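Local structure of endo-1,4-beta-xylanase (Pseudoalteromonas haloplanktis, 1XWT) at residues A[57-62]-A[99-104]; A[249-254]-A[276-281]. The protein hydrolyses internal beta-1,4 linkages of xylan as a cold-adapted family 8 glycoside hydrolase, and probably also acts on cellulose and related beta-glucans. The protein carries 1 engineered substitution. All coordinates share one frame; numbering follows the deposited sequence. Where two conformers were deposited one is given.

Contact 1. Residues A[57-62]-A[99-104]; sequences GVYKAH and LWRFAK
Arg-101 reaches from a helix to the backbone of a beta bulge. Arg-101 NH1 gives a hydrogen bond of 3.2 Å to Lys-60 O, with 155° at the hydrogen. Lys-60 and Ala-61 form a classic bulge facing Tyr-53 on the neighbouring strand 50-55. The Arg-101 chain extends as far as CD, then bends (chi3 -54°) to bring NH1 to this carbonyl. NH1 also bonds Asn-98, and NE makes a salt bridge to Glu-165. Tyr-59 OH lies at the edge of the guanidinium, with the tyrosine ring turned 70° from it. Tyr-59 OH and His-62 ND1 share a 2.7 Å hydrogen bond.

Strand 58-62, part of a five-stranded antiparallel sheet, runs nearly at right angles to helix 99-104, with their axes 6.0 Å apart at the closest. Ala-61 CB points at the helix and lies 3.6 Å from Phe-102 CB; so small a side chain fits this close spacing. Next along the strand, His-62 O faces the helix surface. Phe-102 CB lies 3.0 Å from His-62 O, a tight approach. Leu-99 CA makes a nearly straight C-H contact with His-62 O at 3.6 Å. Leu-99 CD2 lies alongside the same carbonyl. Gln-80 gives that oxygen a true hydrogen bond.

The strand thus presents carbonyl oxygens and one methyl to the helix, and the positive charge of Arg-101, already paired with Glu-165, is likely to polarise the Lys-60 carbonyl.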
loop_
_atom_site.group_PDB
_atom_site.type_symbol
_atom_site.label_atom_id
_atom_site.label_comp_id
_atom_site.label_asym_id
_atom_site.label_seq_id
_atom_site.Cartn_x
_atom_site.Cartn_y
_atom_site.Cartn_z
ATOM N N GLY A 57 0.713 -17.207 -28.420
ATOM C CA GLY A 57 -0.247 -16.357 -29.093
ATOM C C GLY A 57 -1.643 -16.361 -28.495
ATOM O O GLY A 57 -2.515 -15.645 -28.989
ATOM N N VAL A 58 -1.857 -17.134 -27.431
ATOM C CA VAL A 58 -3.168 -17.234 -26.771
ATOM C C VAL A 58 -3.184 -16.304 -25.541
ATOM O O VAL A 58 -2.340 -16.421 -24.657
ATOM C CB VAL A 58 -3.464 -18.684 -26.348
ATOM C CG1 VAL A 58 -4.810 -18.774 -25.651
ATOM C CG2 VAL A 58 -3.445 -19.625 -27.561
ATOM N N TYR A 59 -4.133 -15.370 -25.508
ATOM C CA TYR A 59 -4.290 -14.457 -24.374
ATOM C C TYR A 59 -4.623 -15.227 -23.093
ATOM O O TYR A 59 -5.485 -16.121 -23.083
ATOM C CB TYR A 59 -5.368 -13.373 -24.647
ATOM C CG TYR A 59 -5.648 -12.575 -23.375
ATOM C CD1 TYR A 59 -4.759 -11.606 -22.945
ATOM C CD2 TYR A 59 -6.752 -12.844 -22.574
ATOM C CE1 TYR A 59 -4.956 -10.944 -21.734
ATOM C CE2 TYR A 59 -6.969 -12.184 -21.377
ATOM C CZ TYR A 59 -6.067 -11.238 -20.965
ATOM O OH TYR A 59 -6.280 -10.612 -19.762
ATOM N N LYS A 60 -3.934 -14.894 -22.004
ATOM C CA LYS A 60 -4.188 -15.507 -20.691
ATOM C C LYS A 60 -4.734 -14.527 -19.650
ATOM O O LYS A 60 -5.838 -14.709 -19.132
ATOM C CB LYS A 60 -2.939 -16.220 -20.176
ATOM C CG LYS A 60 -2.404 -17.358 -21.075
ATOM C CD LYS A 60 -3.334 -18.575 -21.102
ATOM C CE LYS A 60 -2.926 -19.596 -22.151
ATOM N NZ LYS A 60 -3.896 -20.739 -22.157
ATOM N N ALA A 61 -3.956 -13.511 -19.315
ATOM C CA ALA A 61 -4.301 -12.613 -18.228
ATOM C C ALA A 61 -3.433 -11.358 -18.326
ATOM O O ALA A 61 -2.713 -11.209 -19.306
ATOM C CB ALA A 61 -4.113 -13.328 -16.895
ATOM N N HIS A 62 -3.518 -10.461 -17.346
ATOM C CA HIS A 62 -2.702 -9.244 -17.327
ATOM C C HIS A 62 -1.902 -9.153 -16.030
ATOM O O HIS A 62 -2.286 -9.700 -14.997
ATOM C CB HIS A 62 -3.608 -7.983 -17.424
ATOM C CG HIS A 62 -3.982 -7.583 -18.824
ATOM N ND1 HIS A 62 -4.757 -8.358 -19.643
ATOM C CD2 HIS A 62 -3.826 -6.408 -19.461
ATOM C CE1 HIS A 62 -4.891 -7.749 -20.812
ATOM N NE2 HIS A 62 -4.356 -6.555 -20.720
ATOM N N LEU A 99 -6.218 -8.922 -13.966
ATOM C CA LEU A 99 -5.156 -8.974 -12.953
ATOM C C LEU A 99 -5.370 -10.109 -11.937
ATOM O O LEU A 99 -4.429 -10.821 -11.598
ATOM C CB LEU A 99 -5.084 -7.644 -12.199
ATOM C CG LEU A 99 -4.586 -6.420 -12.981
ATOM C CD1 LEU A 99 -4.689 -5.170 -12.124
ATOM C CD2 LEU A 99 -3.163 -6.590 -13.509
ATOM N N TRP A 100 -6.602 -10.300 -11.473
ATOM C CA TRP A 100 -6.857 -11.342 -10.475
ATOM C C TRP A 100 -6.661 -12.737 -11.092
ATOM O O TRP A 100 -6.106 -13.623 -10.461
ATOM C CB TRP A 100 -8.262 -11.165 -9.830
ATOM C CG TRP A 100 -8.614 -12.239 -8.855
ATOM C CD1 TRP A 100 -9.742 -12.973 -8.860
ATOM C CD2 TRP A 100 -7.833 -12.708 -7.740
ATOM N NE1 TRP A 100 -9.713 -13.891 -7.844
ATOM C CE2 TRP A 100 -8.545 -13.767 -7.154
ATOM C CE3 TRP A 100 -6.574 -12.377 -7.203
ATOM C CZ2 TRP A 100 -8.060 -14.492 -6.067
ATOM C CZ3 TRP A 100 -6.103 -13.105 -6.113
ATOM C CH2 TRP A 100 -6.832 -14.153 -5.581
ATOM N N ARG A 101 -7.054 -12.916 -12.356
ATOM C CA ARG A 101 -6.835 -14.191 -13.026
ATOM C C ARG A 101 -5.356 -14.552 -13.027
ATOM O O ARG A 101 -4.990 -15.705 -12.803
ATOM C CB ARG A 101 -7.347 -14.133 -14.476
ATOM C CG ARG A 101 -7.566 -15.500 -15.134
ATOM C CD ARG A 101 -7.994 -15.441 -16.630
ATOM N NE ARG A 101 -9.180 -14.588 -16.747
ATOM C CZ ARG A 101 -9.205 -13.363 -17.258
ATOM N NH1 ARG A 101 -8.146 -12.863 -17.901
ATOM N NH2 ARG A 101 -10.294 -12.620 -17.112
ATOM N N PHE A 102 -4.504 -13.562 -13.321
ATOM C CA PHE A 102 -3.051 -13.765 -13.355
ATOM C C PHE A 102 -2.540 -14.152 -11.974
ATOM O O PHE A 102 -1.753 -15.091 -11.819
ATOM C CB PHE A 102 -2.360 -12.494 -13.842
ATOM C CG PHE A 102 -0.864 -12.624 -13.986
ATOM C CD1 PHE A 102 -0.036 -12.499 -12.886
ATOM C CD2 PHE A 102 -0.273 -12.866 -15.213
ATOM C CE1 PHE A 102 1.339 -12.644 -13.013
ATOM C CE2 PHE A 102 1.091 -13.010 -15.334
ATOM C CZ PHE A 102 1.905 -12.874 -14.240
ATOM N N ALA A 103 -2.982 -13.440 -10.946
ATOM C CA ALA A 103 -2.501 -13.685 -9.577
ATOM C C ALA A 103 -2.857 -15.104 -9.146
ATOM O O ALA A 103 -2.004 -15.854 -8.646
ATOM C CB ALA A 103 -3.115 -12.660 -8.619
ATOM N N LYS A 104 -4.112 -15.485 -9.314
ATOM C CA LYS A 104 -4.582 -16.774 -8.839
ATOM C C LYS A 104 -3.912 -17.916 -9.594
ATOM O O LYS A 104 -3.629 -18.964 -9.010
ATOM C CB LYS A 104 -6.110 -16.829 -8.946
ATOM C CG LYS A 104 -6.792 -17.904 -8.148
ATOM C CD LYS A 104 -8.331 -17.677 -8.169
ATOM C CE LYS A 104 -9.033 -18.802 -7.477
ATOM N NZ LYS A 104 -10.466 -18.659 -7.683
#

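Contact 2. Residues A[249-254]-A[276-281]; sequences WNLPTF and QWYEFN. Engineered in segment 276-281: Asn-281 (natural residue Asp).
The two backbones meet through one hydrogen bond, Phe-254 N to Trp-277 O, 2.9 Å long and bent to 144° at the hydrogen. Thr-253 CA adds a C-H contact to the same oxygen. Leu-251 and Tyr-278 form the apolar end. Leu-251 CD1 sits over one ring face, 3.9 Å from the centroid, as a CH-pi contact. The Tyr-278 ring swings out anti to its own N (chi1 168°), which places Pro-252 O at the ring edge. This oxygen is 3.4 Å from Tyr-278 CB and is buried without a polar partner. The phenol OH bonds Gln-344.

Strand 277-278, two residues long and slightly paired, lies at the edge of a small three-stranded antiparallel sheet and pairs with strand 329-330. The loop 249-254 follows the long helix 219-243 in the family 8 (alpha/alpha)6 barrel, and Pro-252 rests on His-239 and Phe-240 of that helix. Thr-253 CG2 packs 3.3 Å from Gln-276 O.

At the other end, the Glu-279 carboxylate lies beside Phe-254, its plane 27° from that of the ring. Glu-279 OE2 is 3.6 Å from Phe-254 CB. Glu-279 OE1 accepts Asn-281 N (engineered; aspartate in nature) at 3.0 Å, from above the carboxylate plane, and OE2 accepts Ala-282 N. With an alanine here, residues 281-282 would probably be held less firmly, without this acceptor, and Phe-254 would lose one flanking group. Helix 283-296 starts just beyond.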
loop_
_atom_site.group_PDB
_atom_site.type_symbol
_atom_site.label_atom_id
_atom_site.label_comp_id
_atom_site.label_asym_id
_atom_site.label_seq_id
_atom_site.Cartn_x
_atom_site.Cartn_y
_atom_site.Cartn_z
ATOM N N TRP A 249 14.474 10.634 14.800
ATOM C CA TRP A 249 14.040 11.924 14.296
ATOM C C TRP A 249 12.745 11.871 13.468
ATOM O O TRP A 249 12.633 12.503 12.407
ATOM C CB TRP A 249 15.196 12.645 13.587
ATOM C CG TRP A 249 16.256 13.030 14.599
ATOM C CD1 TRP A 249 17.499 12.484 14.730
ATOM C CD2 TRP A 249 16.122 13.979 15.674
ATOM N NE1 TRP A 249 18.161 13.061 15.792
ATOM C CE2 TRP A 249 17.333 13.969 16.397
ATOM C CE3 TRP A 249 15.108 14.847 16.087
ATOM C CZ2 TRP A 249 17.570 14.828 17.491
ATOM C CZ3 TRP A 249 15.341 15.690 17.190
ATOM C CH2 TRP A 249 16.548 15.654 17.879
ATOM N N ASN A 250 11.755 11.144 13.999
ATOM C CA ASN A 250 10.350 11.288 13.630
ATOM C C ASN A 250 9.931 10.613 12.331
ATOM O O ASN A 250 8.784 10.794 11.912
ATOM C CB ASN A 250 9.942 12.770 13.658
ATOM C CG ASN A 250 10.332 13.426 14.964
ATOM O OD1 ASN A 250 9.960 12.944 16.016
ATOM N ND2 ASN A 250 11.081 14.521 14.899
ATOM N N LEU A 251 10.816 9.819 11.712
ATOM C CA LEU A 251 10.443 9.029 10.526
ATOM C C LEU A 251 10.355 7.552 10.917
ATOM O O LEU A 251 11.216 7.015 11.629
ATOM C CB LEU A 251 11.435 9.195 9.359
ATOM C CG LEU A 251 11.456 10.573 8.700
ATOM C CD1 LEU A 251 12.494 10.565 7.591
ATOM C CD2 LEU A 251 10.066 10.950 8.152
ATOM N N PRO A 252 9.317 6.861 10.462
ATOM C CA PRO A 252 9.173 5.424 10.713
ATOM C C PRO A 252 10.221 4.672 9.905
ATOM O O PRO A 252 10.798 5.193 8.943
ATOM C CB PRO A 252 7.750 5.140 10.227
ATOM C CG PRO A 252 7.554 6.139 9.100
ATOM C CD PRO A 252 8.268 7.382 9.565
ATOM N N THR A 253 10.439 3.405 10.262
ATOM C CA THR A 253 11.500 2.606 9.673
ATOM C C THR A 253 10.974 1.377 8.936
ATOM O O THR A 253 9.836 0.950 9.095
ATOM C CB THR A 253 12.538 2.169 10.755
ATOM O OG1 THR A 253 12.005 1.230 11.711
ATOM C CG2 THR A 253 13.048 3.359 11.577
ATOM N N PHE A 254 11.876 0.788 8.157
ATOM C CA PHE A 254 11.618 -0.413 7.359
ATOM C C PHE A 254 11.124 -1.581 8.206
ATOM O O PHE A 254 10.086 -2.168 7.897
ATOM C CB PHE A 254 12.945 -0.737 6.603
ATOM C CG PHE A 254 13.032 -2.106 5.957
ATOM C CD1 PHE A 254 11.946 -2.719 5.351
ATOM C CD2 PHE A 254 14.274 -2.718 5.889
ATOM C CE1 PHE A 254 12.095 -3.974 4.753
ATOM C CE2 PHE A 254 14.430 -3.958 5.278
ATOM C CZ PHE A 254 13.343 -4.585 4.741
ATOM N N GLN A 276 16.659 0.067 10.337
ATOM C CA GLN A 276 16.297 1.406 10.827
ATOM C C GLN A 276 16.222 2.469 9.740
ATOM O O GLN A 276 15.970 3.642 10.044
ATOM C CB GLN A 276 17.261 1.864 11.942
ATOM C CG GLN A 276 18.626 2.439 11.505
ATOM C CD GLN A 276 19.647 1.419 11.043
ATOM O OE1 GLN A 276 19.424 0.209 11.065
ATOM N NE2 GLN A 276 20.816 1.915 10.632
ATOM N N TRP A 277 16.426 2.089 8.482
ATOM C CA TRP A 277 16.266 3.046 7.409
ATOM C C TRP A 277 14.797 3.394 7.204
ATOM O O TRP A 277 13.932 2.508 7.124
ATOM C CB TRP A 277 16.803 2.498 6.081
ATOM C CG TRP A 277 18.286 2.568 5.915
ATOM C CD1 TRP A 277 19.216 2.799 6.886
ATOM C CD2 TRP A 277 19.012 2.465 4.681
ATOM N NE1 TRP A 277 20.476 2.831 6.330
ATOM C CE2 TRP A 277 20.379 2.620 4.983
ATOM C CE3 TRP A 277 18.644 2.216 3.358
ATOM C CZ2 TRP A 277 21.374 2.590 3.995
ATOM C CZ3 TRP A 277 19.645 2.186 2.375
ATOM C CH2 TRP A 277 20.980 2.377 2.712
ATOM N N TYR A 278 14.536 4.691 7.036
ATOM C CA TYR A 278 13.345 5.171 6.330
ATOM C C TYR A 278 13.688 5.062 4.846
ATOM O O TYR A 278 14.525 5.810 4.336
ATOM C CB TYR A 278 12.989 6.608 6.723
ATOM C CG TYR A 278 11.977 7.293 5.864
ATOM C CD1 TYR A 278 10.610 7.198 6.118
ATOM C CD2 TYR A 278 12.391 8.058 4.792
ATOM C CE1 TYR A 278 9.702 7.864 5.313
ATOM C CE2 TYR A 278 11.493 8.739 3.983
ATOM C CZ TYR A 278 10.136 8.645 4.233
ATOM O OH TYR A 278 9.265 9.357 3.420
ATOM N N GLU A 279 13.086 4.074 4.180
ATOM C CA GLU A 279 13.382 3.790 2.781
ATOM C C GLU A 279 12.071 3.576 2.008
ATOM O O GLU A 279 11.013 4.055 2.431
ATOM C CB GLU A 279 14.409 2.638 2.655
ATOM C CG GLU A 279 14.111 1.389 3.460
ATOM C CD GLU A 279 12.701 0.895 3.277
ATOM O OE1 GLU A 279 12.456 0.018 2.407
ATOM O OE2 GLU A 279 11.814 1.420 3.991
ATOM N N PHE A 280 12.131 2.866 0.885
ATOM C CA PHE A 280 11.019 2.793 -0.043
ATOM C C PHE A 280 9.749 2.211 0.599
ATOM O O PHE A 280 8.648 2.714 0.386
ATOM C CB PHE A 280 11.465 2.010 -1.287
ATOM C CG PHE A 280 12.804 2.487 -1.810
ATOM C CD1 PHE A 280 12.884 3.625 -2.582
ATOM C CD2 PHE A 280 13.994 1.847 -1.440
ATOM C CE1 PHE A 280 14.138 4.110 -3.021
ATOM C CE2 PHE A 280 15.235 2.334 -1.871
ATOM C CZ PHE A 280 15.292 3.451 -2.664
ATOM N N ASN A 281 9.888 1.167 1.409
ATOM C CA ASN A 281 8.720 0.626 2.127
ATOM C C ASN A 281 8.150 1.626 3.146
ATOM O O ASN A 281 6.950 1.867 3.199
ATOM C CB ASN A 281 9.085 -0.648 2.900
ATOM C CG ASN A 281 9.081 -1.889 2.041
ATOM O OD1 ASN A 281 8.702 -2.973 2.504
ATOM N ND2 ASN A 281 9.499 -1.750 0.778
#

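How the contacts relate
Contacts 1 and 2 lie on opposite sides of the chain's centre and do not touch; their nearest atoms are about 19 Å apart. They share no secondary-structure element. Contact 1 is partly buried and lies farther out, its centre about 22 Å from the chain's centre. It joins a strand of the five-stranded sheet to a helix. Contact 2 is buried, its centre about 15 Å from that of the chain, and joins an irregular loop to the edge of a small sheet. Their chemistry differs accordingly. In contact 1 a charged side chain spans the segments. In contact 2 the bridge is backbone to backbone, and the Glu-279 carboxylate bonds N-H groups just downstream while packing on Phe-254.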